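Local coordinates for uncharacterized protein MJ0690 (Methanocaldococcus jannaschii, PDB 3K32) that is of unknown function but is predicted to be a subunit of a tRNA methyltransferase, built on an alpha/beta fold of the HUP superfamily, at residues His80-Pro83 with Gly84-Ile87; Tyr89-Lys92 with Thr93-Ile97; Pro116-Ser119 with Tyr120-Gln124; Arg174-Leu177 with Lys178-Glu182. All coordinates share one frame; numbering follows the deposited sequence.

Contact 1: His80-Pro83 with Gly84-Ile87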
loop_
_atom_site.group_PDB
_atom_site.type_symbol
_atom_site.label_atom_id
_atom_site.label_comp_id
_atom_site.label_asym_id
_atom_site.label_seq_id
_atom_site.Cartn_x
_atom_site.Cartn_y
_atom_site.Cartn_z
ATOM N N HIS B 80 -19.259 -23.107 -0.354
ATOM C CA HIS B 80 -17.863 -23.007 0.025
ATOM C C HIS B 80 -17.729 -23.095 1.538
ATOM O O HIS B 80 -16.700 -23.524 2.061
ATOM C CB HIS B 80 -17.226 -21.738 -0.530
ATOM C CG HIS B 80 -16.787 -21.866 -1.956
ATOM N ND1 HIS B 80 -17.507 -21.337 -3.011
ATOM C CD2 HIS B 80 -15.709 -22.478 -2.504
ATOM C CE1 HIS B 80 -16.886 -21.611 -4.142
ATOM N NE2 HIS B 80 -15.792 -22.306 -3.865
ATOM N N LYS B 81 -18.795 -22.702 2.228
ATOM C CA LYS B 81 -18.850 -22.692 3.689
ATOM C C LYS B 81 -17.922 -21.666 4.340
ATOM O O LYS B 81 -18.260 -21.107 5.376
ATOM C CB LYS B 81 -18.634 -24.087 4.263
ATOM C CG LYS B 81 -19.733 -25.057 3.884
ATOM C CD LYS B 81 -21.075 -24.679 4.484
ATOM C CE LYS B 81 -22.186 -25.371 3.712
ATOM N NZ LYS B 81 -23.460 -25.511 4.465
ATOM N N TYR B 82 -16.761 -21.407 3.753
ATOM C CA TYR B 82 -16.016 -20.224 4.166
ATOM C C TYR B 82 -16.309 -19.110 3.188
ATOM O O TYR B 82 -16.575 -19.362 2.014
ATOM C CB TYR B 82 -14.516 -20.478 4.327
ATOM C CG TYR B 82 -13.695 -20.443 3.062
ATOM C CD1 TYR B 82 -12.867 -19.358 2.778
ATOM C CD2 TYR B 82 -13.708 -21.515 2.172
ATOM C CE1 TYR B 82 -12.097 -19.327 1.630
ATOM C CE2 TYR B 82 -12.938 -21.497 1.023
ATOM C CZ TYR B 82 -12.138 -20.399 0.753
ATOM O OH TYR B 82 -11.374 -20.387 -0.396
ATOM N N PRO B 83 -16.300 -17.871 3.687
ATOM C CA PRO B 83 -16.780 -16.704 2.943
ATOM C C PRO B 83 -15.863 -16.137 1.845
ATOM O O PRO B 83 -16.363 -15.370 1.022
ATOM C CB PRO B 83 -17.038 -15.663 4.041
ATOM C CG PRO B 83 -16.264 -16.114 5.218
ATOM C CD PRO B 83 -16.114 -17.592 5.122
ATOM N N GLY B 84 -14.583 -16.503 1.822
ATOM C CA GLY B 84 -13.635 -15.946 0.860
ATOM C C GLY B 84 -14.146 -15.752 -0.563
ATOM O O GLY B 84 -14.249 -14.621 -1.051
ATOM N N PRO B 85 -14.468 -16.857 -1.248
ATOM C CA PRO B 85 -14.933 -16.762 -2.636
ATOM C C PRO B 85 -16.127 -15.827 -2.769
ATOM O O PRO B 85 -16.207 -15.062 -3.728
ATOM C CB PRO B 85 -15.324 -18.203 -2.966
ATOM C CG PRO B 85 -14.425 -19.035 -2.078
ATOM C CD PRO B 85 -14.321 -18.253 -0.803
ATOM N N ALA B 86 -17.039 -15.878 -1.806
ATOM C CA ALA B 86 -18.214 -15.014 -1.822
ATOM C C ALA B 86 -17.841 -13.550 -1.687
ATOM O O ALA B 86 -18.380 -12.702 -2.389
ATOM C CB ALA B 86 -19.204 -15.416 -0.719
ATOM N N ILE B 87 -16.925 -13.249 -0.780
ATOM C CA ILE B 87 -16.507 -11.879 -0.593
ATOM C C ILE B 87 -15.807 -11.371 -1.843
ATOM O O ILE B 87 -16.092 -10.266 -2.306
ATOM C CB ILE B 87 -15.597 -11.716 0.632
ATOM C CG1 ILE B 87 -16.336 -12.159 1.896
ATOM C CG2 ILE B 87 -15.150 -10.263 0.779
ATOM C CD1 ILE B 87 -17.575 -11.341 2.192
HETATM O O HOH W 1 -17.534 -18.261 -0.532
#
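H80 and Y82 each turn a ring face to P85, using different carbons of its pyrrolidine ring. Setting CG of H80 anti to the carbonyl carbon (chi1 -82°) lays the imidazole face against the proline. H80 CB lies 4.2 Å from P85 CG, and CG and CD2 of H80 both close to 3.7 Å from that same carbon. ND1 of H80 sits instead nearer P85 CB, at 3.8 Å, as does H80 CE1 at 3.9 Å, and ND1 also makes a weak hydrogen bond to M76 O. The tip atom NE2 is 4.0 Å from P85 CG. That carbon stands over the ring centre, 12° off the normal, a CH-pi contact. A second one puts P85 CD over the rim of the Y82 face, 3.4 Å from Y82 CZ.

I87 N donates to P83 O at 2.8 Å, the first-turn bond of helix 84-98, while a water accepts from A86 N and donates to Y82 O across the turn from helix 68-80. The chemistry follows from the position. A proline brings no N-H into the first helical turn, where amide donors often lack acceptors, and here it meets its aromatic neighbours through C-H groups alone.

Contact 2: Tyr89-Lys92 with Thr93-Ile97; sequences YVHK and TVLEI
T93 OG1 serves Y89 twice, donating a hydrogen bond to its carbonyl and lying over one face of its ring. The bond from T93 OG1 to Y89 O is short, 2.6 Å, and T93 N reaches the same oxygen at 3.1 Å from the opposite face of the carbonyl plane, so two donors grip one acceptor. Holding the ring CG anti to the backbone N (chi1 160°) lays the phenol alongside the next turn, and Y89 CE1 comes to 3.3 Å from T93 OG1. Cut back to an alanine here, the side chain would no longer cover T93 OG1, and a gap would probably open beside K72 and M76 of helix 68-80.

The buried flank carries V90 CG1 against V94 CG2 at 4.2 Å and, more closely, L95 CD1, which comes obliquely to the H91 ring, 3.5 Å from H91 NE2. Both imidazole nitrogens are satisfied elsewhere, ND1 by Y169 OH and NE2 by D107 OD2. Here helix 84-98 lies against the parallel sheet, in the Rossmann-like manner of the HUP superfamily, with H91, V94 and L95 all touching L12 of strand 8-12.

The opposite character belongs to K92 and E96, both partly exposed. Their backbones join through E96 N and K92 O at 3.1 Å, and E96 CG brushes K92 O, but the charged ends part: K92 NZ forms a salt bridge with E122, E96 OE2 with R129.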
loop_
_atom_site.group_PDB
_atom_site.type_symbol
_atom_site.label_atom_id
_atom_site.label_comp_id
_atom_site.label_asym_id
_atom_site.label_seq_id
_atom_site.Cartn_x
_atom_site.Cartn_y
_atom_site.Cartn_z
ATOM N N TYR B 89 -16.229 -12.322 -4.929
ATOM C CA TYR B 89 -17.209 -12.113 -5.978
ATOM C C TYR B 89 -17.975 -10.799 -5.804
ATOM O O TYR B 89 -18.165 -10.067 -6.771
ATOM C CB TYR B 89 -18.193 -13.297 -6.116
ATOM C CG TYR B 89 -19.452 -12.870 -6.824
ATOM C CD1 TYR B 89 -19.482 -12.717 -8.209
ATOM C CD2 TYR B 89 -20.600 -12.549 -6.106
ATOM C CE1 TYR B 89 -20.630 -12.269 -8.865
ATOM C CE2 TYR B 89 -21.752 -12.104 -6.750
ATOM C CZ TYR B 89 -21.763 -11.966 -8.118
ATOM O OH TYR B 89 -22.914 -11.528 -8.737
ATOM N N VAL B 90 -18.423 -10.511 -4.582
ATOM C CA VAL B 90 -19.195 -9.296 -4.323
ATOM C C VAL B 90 -18.333 -8.055 -4.569
ATOM O O VAL B 90 -18.705 -7.173 -5.344
ATOM C CB VAL B 90 -19.737 -9.243 -2.875
ATOM C CG1 VAL B 90 -20.471 -7.927 -2.621
ATOM C CG2 VAL B 90 -20.631 -10.436 -2.582
ATOM N N HIS B 91 -17.175 -7.998 -3.919
ATOM C CA HIS B 91 -16.302 -6.821 -4.007
ATOM C C HIS B 91 -15.875 -6.509 -5.454
ATOM O O HIS B 91 -15.901 -5.353 -5.891
ATOM C CB HIS B 91 -15.084 -6.986 -3.090
ATOM C CG HIS B 91 -14.254 -5.748 -2.967
ATOM N ND1 HIS B 91 -14.608 -4.692 -2.153
ATOM C CD2 HIS B 91 -13.096 -5.388 -3.562
ATOM C CE1 HIS B 91 -13.697 -3.744 -2.244
ATOM N NE2 HIS B 91 -12.768 -4.136 -3.097
ATOM N N LYS B 92 -15.493 -7.551 -6.191
ATOM C CA LYS B 92 -15.219 -7.421 -7.613
ATOM C C LYS B 92 -16.413 -6.853 -8.375
ATOM O O LYS B 92 -16.263 -6.020 -9.265
ATOM C CB LYS B 92 -14.849 -8.772 -8.205
ATOM C CG LYS B 92 -13.452 -9.228 -7.862
ATOM C CD LYS B 92 -13.129 -10.514 -8.600
ATOM C CE LYS B 92 -11.712 -10.970 -8.319
ATOM N NZ LYS B 92 -11.518 -12.394 -8.709
ATOM N N THR B 93 -17.603 -7.304 -8.019
ATOM C CA THR B 93 -18.790 -6.896 -8.726
ATOM C C THR B 93 -19.088 -5.449 -8.386
ATOM O O THR B 93 -19.432 -4.637 -9.253
ATOM C CB THR B 93 -19.970 -7.796 -8.343
ATOM O OG1 THR B 93 -19.640 -9.157 -8.653
ATOM C CG2 THR B 93 -21.227 -7.385 -9.088
ATOM N N VAL B 94 -18.937 -5.118 -7.116
ATOM C CA VAL B 94 -19.041 -3.726 -6.725
ATOM C C VAL B 94 -18.047 -2.830 -7.502
ATOM O O VAL B 94 -18.433 -1.818 -8.084
ATOM C CB VAL B 94 -18.907 -3.571 -5.209
ATOM C CG1 VAL B 94 -18.712 -2.111 -4.835
ATOM C CG2 VAL B 94 -20.144 -4.180 -4.515
ATOM N N LEU B 95 -16.779 -3.211 -7.554
ATOM C CA LEU B 95 -15.814 -2.404 -8.306
ATOM C C LEU B 95 -16.174 -2.158 -9.792
ATOM O O LEU B 95 -16.087 -1.020 -10.270
ATOM C CB LEU B 95 -14.388 -2.941 -8.130
ATOM C CG LEU B 95 -13.789 -2.667 -6.735
ATOM C CD1 LEU B 95 -12.466 -3.398 -6.511
ATOM C CD2 LEU B 95 -13.592 -1.194 -6.509
ATOM N N GLU B 96 -16.594 -3.201 -10.510
ATOM C CA GLU B 96 -16.993 -3.054 -11.923
ATOM C C GLU B 96 -18.102 -2.032 -12.089
ATOM O O GLU B 96 -18.057 -1.194 -12.991
ATOM C CB GLU B 96 -17.501 -4.366 -12.526
ATOM C CG GLU B 96 -16.481 -5.449 -12.660
ATOM C CD GLU B 96 -15.436 -5.153 -13.709
ATOM O OE1 GLU B 96 -15.798 -4.703 -14.814
ATOM O OE2 GLU B 96 -14.246 -5.386 -13.423
ATOM N N ILE B 97 -19.114 -2.133 -11.232
ATOM C CA ILE B 97 -20.250 -1.222 -11.270
ATOM C C ILE B 97 -19.825 0.203 -10.935
ATOM O O ILE B 97 -20.155 1.139 -11.649
ATOM C CB ILE B 97 -21.361 -1.665 -10.293
ATOM C CG1 ILE B 97 -21.922 -3.039 -10.696
ATOM C CG2 ILE B 97 -22.471 -0.627 -10.244
ATOM C CD1 ILE B 97 -22.981 -3.577 -9.741
#

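Contact 3: Pro116-Ser119 with Tyr120-Gln124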
loop_
_atom_site.group_PDB
_atom_site.type_symbol
_atom_site.label_atom_id
_atom_site.label_comp_id
_atom_site.label_asym_id
_atom_site.label_seq_id
_atom_site.Cartn_x
_atom_site.Cartn_y
_atom_site.Cartn_z
ATOM N N PRO B 116 -11.097 -9.372 0.808
ATOM C CA PRO B 116 -11.027 -9.346 -0.653
ATOM C C PRO B 116 -9.754 -8.650 -1.136
ATOM O O PRO B 116 -9.176 -7.816 -0.428
ATOM C CB PRO B 116 -12.252 -8.510 -1.040
ATOM C CG PRO B 116 -12.522 -7.622 0.177
ATOM C CD PRO B 116 -11.665 -8.123 1.337
ATOM N N LYS B 117 -9.329 -9.001 -2.343
ATOM C CA LYS B 117 -8.130 -8.443 -2.926
ATOM C C LYS B 117 -8.114 -8.738 -4.416
ATOM O O LYS B 117 -8.321 -9.879 -4.831
ATOM C CB LYS B 117 -6.900 -9.044 -2.257
ATOM C CG LYS B 117 -5.559 -8.688 -2.888
ATOM C CD LYS B 117 -4.427 -9.196 -1.973
ATOM C CE LYS B 117 -4.598 -8.657 -0.552
ATOM N NZ LYS B 117 -3.630 -9.205 0.430
ATOM N N LEU B 118 -7.891 -7.696 -5.209
ATOM C CA LEU B 118 -7.671 -7.844 -6.632
ATOM C C LEU B 118 -6.213 -8.214 -6.912
ATOM O O LEU B 118 -5.281 -7.654 -6.323
ATOM C CB LEU B 118 -8.041 -6.548 -7.369
ATOM C CG LEU B 118 -9.513 -6.108 -7.398
ATOM C CD1 LEU B 118 -9.667 -4.983 -8.411
ATOM C CD2 LEU B 118 -10.458 -7.251 -7.751
ATOM N N SER B 119 -6.017 -9.166 -7.814
ATOM C CA SER B 119 -4.673 -9.478 -8.273
ATOM C C SER B 119 -4.181 -8.337 -9.166
ATOM O O SER B 119 -4.967 -7.496 -9.607
ATOM C CB SER B 119 -4.672 -10.785 -9.054
ATOM O OG SER B 119 -5.501 -10.680 -10.198
ATOM N N TYR B 120 -2.887 -8.317 -9.446
ATOM C CA TYR B 120 -2.322 -7.258 -10.263
ATOM C C TYR B 120 -2.922 -7.281 -11.660
ATOM O O TYR B 120 -3.236 -6.242 -12.241
ATOM C CB TYR B 120 -0.809 -7.407 -10.343
ATOM C CG TYR B 120 -0.131 -6.349 -11.170
ATOM C CD1 TYR B 120 0.400 -6.651 -12.415
ATOM C CD2 TYR B 120 -0.017 -5.046 -10.703
ATOM C CE1 TYR B 120 1.033 -5.685 -13.167
ATOM C CE2 TYR B 120 0.604 -4.073 -11.451
ATOM C CZ TYR B 120 1.129 -4.396 -12.680
ATOM O OH TYR B 120 1.755 -3.423 -13.424
ATOM N N SER B 121 -3.088 -8.478 -12.195
ATOM C CA SER B 121 -3.662 -8.609 -13.518
ATOM C C SER B 121 -5.137 -8.174 -13.514
ATOM O O SER B 121 -5.615 -7.566 -14.458
ATOM C CB SER B 121 -3.471 -10.036 -14.054
ATOM O OG SER B 121 -4.703 -10.700 -14.147
ATOM N N GLU B 122 -5.858 -8.463 -12.444
ATOM C CA GLU B 122 -7.231 -7.989 -12.367
ATOM C C GLU B 122 -7.244 -6.481 -12.289
ATOM O O GLU B 122 -8.099 -5.833 -12.895
ATOM C CB GLU B 122 -7.965 -8.585 -11.172
ATOM C CG GLU B 122 -8.215 -10.053 -11.331
ATOM C CD GLU B 122 -8.739 -10.692 -10.063
ATOM O OE1 GLU B 122 -8.238 -10.359 -8.958
ATOM O OE2 GLU B 122 -9.652 -11.532 -10.186
ATOM N N ILE B 123 -6.294 -5.923 -11.540
ATOM C CA ILE B 123 -6.201 -4.474 -11.433
ATOM C C ILE B 123 -5.898 -3.809 -12.765
ATOM O O ILE B 123 -6.534 -2.823 -13.117
ATOM C CB ILE B 123 -5.181 -4.021 -10.379
ATOM C CG1 ILE B 123 -5.752 -4.254 -8.987
ATOM C CG2 ILE B 123 -4.839 -2.527 -10.558
ATOM C CD1 ILE B 123 -4.771 -4.074 -7.893
ATOM N N GLN B 124 -4.943 -4.342 -13.515
ATOM C CA GLN B 124 -4.547 -3.674 -14.746
ATOM C C GLN B 124 -5.702 -3.677 -15.709
ATOM O O GLN B 124 -5.934 -2.696 -16.408
ATOM C CB GLN B 124 -3.306 -4.313 -15.369
ATOM C CG GLN B 124 -2.019 -3.998 -14.622
ATOM C CD GLN B 124 -1.740 -2.493 -14.503
ATOM O OE1 GLN B 124 -0.839 -2.075 -13.770
ATOM N NE2 GLN B 124 -2.510 -1.680 -15.230
#
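S119 places OG between its backbone N and carbonyl carbon (chi1 61°), while E122 sets CG anti to its carbonyl carbon (chi1 -69°) and then runs extended, folding the carboxylate back over the serine. The two residues thereby exchange bonds. S119 N donates to E122 OE1 at 2.8 Å and nearly straight, 172° at the hydrogen, with OE1 accepting through its anti lone pair, the one turned away from OE2. In return E122 N donates to S119 OG at 3.2 Å. A weak bond from S119 OG to E122 OE1 adds a third tie, so OE1 takes a straight bond from the amide of the serine and a weak one from its hydroxyl. The other oxygen, OE2, carries a salt bridge to K92 of helix 84-98, which probably helps hold the carboxylate's rotation.

Beside this polar exchange, I123 N closes the first helical turn on S119 O at 2.8 Å. L118 CB meets I123 CG1 at 3.6 Å, the two side chains crossing at a slant, and both residues also pack on Y134 of strand 133-135. At the outer end the Y120 ring has Q124 CG over the rim of one face. Its hydroxyl makes a weak hydrogen bond to D112 of the second subunit, whose R111 packs on Y120 and I123, so this helix start also belongs to the dimer interface.

Reciprocal bonds between N-cap and N3 are a capping box; the apolar L118-I123 pair spanning it, N' to N4, is a hydrophobic staple, and together they mark the beginning of helix 120-130.

Contact 4: Arg174-Leu177 with Lys178-Glu182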
loop_
_atom_site.group_PDB
_atom_site.type_symbol
_atom_site.label_atom_id
_atom_site.label_comp_id
_atom_site.label_asym_id
_atom_site.label_seq_id
_atom_site.Cartn_x
_atom_site.Cartn_y
_atom_site.Cartn_z
ATOM N N ARG B 174 -25.160 -12.253 5.780
ATOM C CA ARG B 174 -25.565 -12.976 6.966
ATOM C C ARG B 174 -27.088 -13.025 7.031
ATOM O O ARG B 174 -27.682 -14.078 7.284
ATOM C CB ARG B 174 -24.997 -12.274 8.202
ATOM C CG ARG B 174 -24.497 -13.202 9.294
ATOM C CD ARG B 174 -23.530 -12.476 10.225
ATOM N NE ARG B 174 -24.011 -12.442 11.608
ATOM C CZ ARG B 174 -23.249 -12.163 12.664
ATOM N NH1 ARG B 174 -21.959 -11.895 12.505
ATOM N NH2 ARG B 174 -23.775 -12.157 13.885
ATOM N N HIS B 175 -27.718 -11.886 6.778
ATOM C CA HIS B 175 -29.159 -11.789 6.905
ATOM C C HIS B 175 -29.897 -12.720 5.953
ATOM O O HIS B 175 -30.837 -13.414 6.347
ATOM C CB HIS B 175 -29.617 -10.361 6.678
ATOM C CG HIS B 175 -30.967 -10.075 7.250
ATOM N ND1 HIS B 175 -32.119 -10.114 6.493
ATOM C CD2 HIS B 175 -31.351 -9.767 8.508
ATOM C CE1 HIS B 175 -33.156 -9.830 7.259
ATOM N NE2 HIS B 175 -32.718 -9.614 8.488
ATOM N N ILE B 176 -29.481 -12.723 4.692
ATOM C CA ILE B 176 -30.106 -13.594 3.708
ATOM C C ILE B 176 -29.994 -15.036 4.185
ATOM O O ILE B 176 -30.939 -15.810 4.068
ATOM C CB ILE B 176 -29.482 -13.429 2.299
ATOM C CG1 ILE B 176 -29.685 -11.998 1.794
ATOM C CG2 ILE B 176 -30.103 -14.411 1.312
ATOM C CD1 ILE B 176 -29.110 -11.742 0.427
ATOM N N LEU B 177 -28.845 -15.382 4.755
ATOM C CA LEU B 177 -28.607 -16.752 5.207
ATOM C C LEU B 177 -29.597 -17.149 6.291
ATOM O O LEU B 177 -30.149 -18.248 6.271
ATOM C CB LEU B 177 -27.171 -16.924 5.692
ATOM C CG LEU B 177 -26.128 -16.774 4.586
ATOM C CD1 LEU B 177 -24.707 -16.721 5.148
ATOM C CD2 LEU B 177 -26.272 -17.897 3.584
ATOM N N LYS B 178 -29.832 -16.239 7.228
ATOM C CA LYS B 178 -30.854 -16.457 8.233
ATOM C C LYS B 178 -32.208 -16.721 7.571
ATOM O O LYS B 178 -32.761 -17.809 7.717
ATOM C CB LYS B 178 -30.930 -15.280 9.207
ATOM C CG LYS B 178 -29.849 -15.318 10.281
ATOM C CD LYS B 178 -30.127 -14.327 11.413
ATOM C CE LYS B 178 -29.292 -13.055 11.277
ATOM N NZ LYS B 178 -27.881 -13.254 11.718
ATOM N N GLU B 179 -32.724 -15.742 6.831
ATOM C CA GLU B 179 -34.005 -15.903 6.160
ATOM C C GLU B 179 -34.089 -17.282 5.546
ATOM O O GLU B 179 -35.154 -17.903 5.515
ATOM C CB GLU B 179 -34.175 -14.879 5.037
ATOM C CG GLU B 179 -34.507 -13.479 5.483
ATOM C CD GLU B 179 -34.521 -12.501 4.322
ATOM O OE1 GLU B 179 -34.426 -12.954 3.161
ATOM O OE2 GLU B 179 -34.630 -11.282 4.568
ATOM N N ARG B 180 -32.949 -17.752 5.055
ATOM C CA ARG B 180 -32.923 -18.938 4.217
ATOM C C ARG B 180 -33.112 -20.211 5.014
ATOM O O ARG B 180 -33.408 -21.269 4.455
ATOM C CB ARG B 180 -31.633 -18.987 3.398
ATOM C CG ARG B 180 -31.725 -18.212 2.087
ATOM C CD ARG B 180 -30.426 -18.285 1.326
ATOM N NE ARG B 180 -30.501 -17.641 0.023
ATOM C CZ ARG B 180 -29.641 -17.873 -0.962
ATOM N NH1 ARG B 180 -28.657 -18.746 -0.774
ATOM N NH2 ARG B 180 -29.761 -17.248 -2.131
ATOM N N GLY B 181 -32.963 -20.097 6.327
ATOM C CA GLY B 181 -33.053 -21.256 7.184
ATOM C C GLY B 181 -31.688 -21.874 7.368
ATOM O O GLY B 181 -31.557 -23.059 7.674
ATOM N N GLU B 182 -30.659 -21.065 7.164
ATOM C CA GLU B 182 -29.295 -21.491 7.435
ATOM C C GLU B 182 -28.904 -21.103 8.843
ATOM O O GLU B 182 -29.685 -20.488 9.562
ATOM C CB GLU B 182 -28.339 -20.838 6.451
ATOM C CG GLU B 182 -28.399 -21.451 5.089
ATOM C CD GLU B 182 -27.928 -22.881 5.108
ATOM O OE1 GLU B 182 -27.265 -23.256 6.103
ATOM O OE2 GLU B 182 -28.221 -23.619 4.139
#
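K178 N to R174 O and E179 N to H175 O, both 3.0 Å, continue helix 169-180 up to its last turn, where E182 N instead reaches back to L177 O at 3.0 Å. I176 and R180 lie side by side and point the same way: the arginine chain, extended from CG to NE, runs along the isoleucine until R180 NE is 3.5 Å from I176 CG2. Beyond that its NH2 salt-bridges both D75 and E71 of helix 68-80. A leucine in place of R180 would probably leave those two carboxylates without their shared cation and weaken the polar link to helix 68-80, with only apolar contacts such as I176 on V70 and L177 on I78 to hold this end there.

The terminus is a Schellman motif. G181, at positive phi (91°), allows G181 N to bond K178 O at 2.7 Å within the wider turn spanned by E182 N to L177 O, and the reversal carries E182 CB to 4.2 Å from L177 CB.

On another side, E179 OE2 sits at the edge of the H175 ring, equally 3.4 Å from ND1 and CE1, with carboxylate and ring planes 80° apart. The second oxygen, OE1, is engaged by R67. R174 and K178 bring like charges near each other, K178 NZ lying in the guanidinium plane 4.0 Å from R174 NE, an approach likely to be mildly unfavourable at this exposed lysine; both side chains also touch P184.

Contacts 1 and 2 follow each other along helix 84-98, their centres 15 Å apart. Contact 3 is joined to both. I87 CG2 packs on P116 CG at 3.8 Å, and K92 NZ bridges to E122 OE2 at 2.5 Å, tying the middle of helix 84-98 to the capped start of helix 120-130. L118 adds an apolar seam against K92 and L95, its CD1 3.7 Å from L95 CD1. Contact 4 stands apart, about 30 Å from contact 3 between centres; it comes within about 5 Å of contact 1 at the nearest atoms without touching it. Helix 68-80 mediates, packing against contacts 1, 2 and 4.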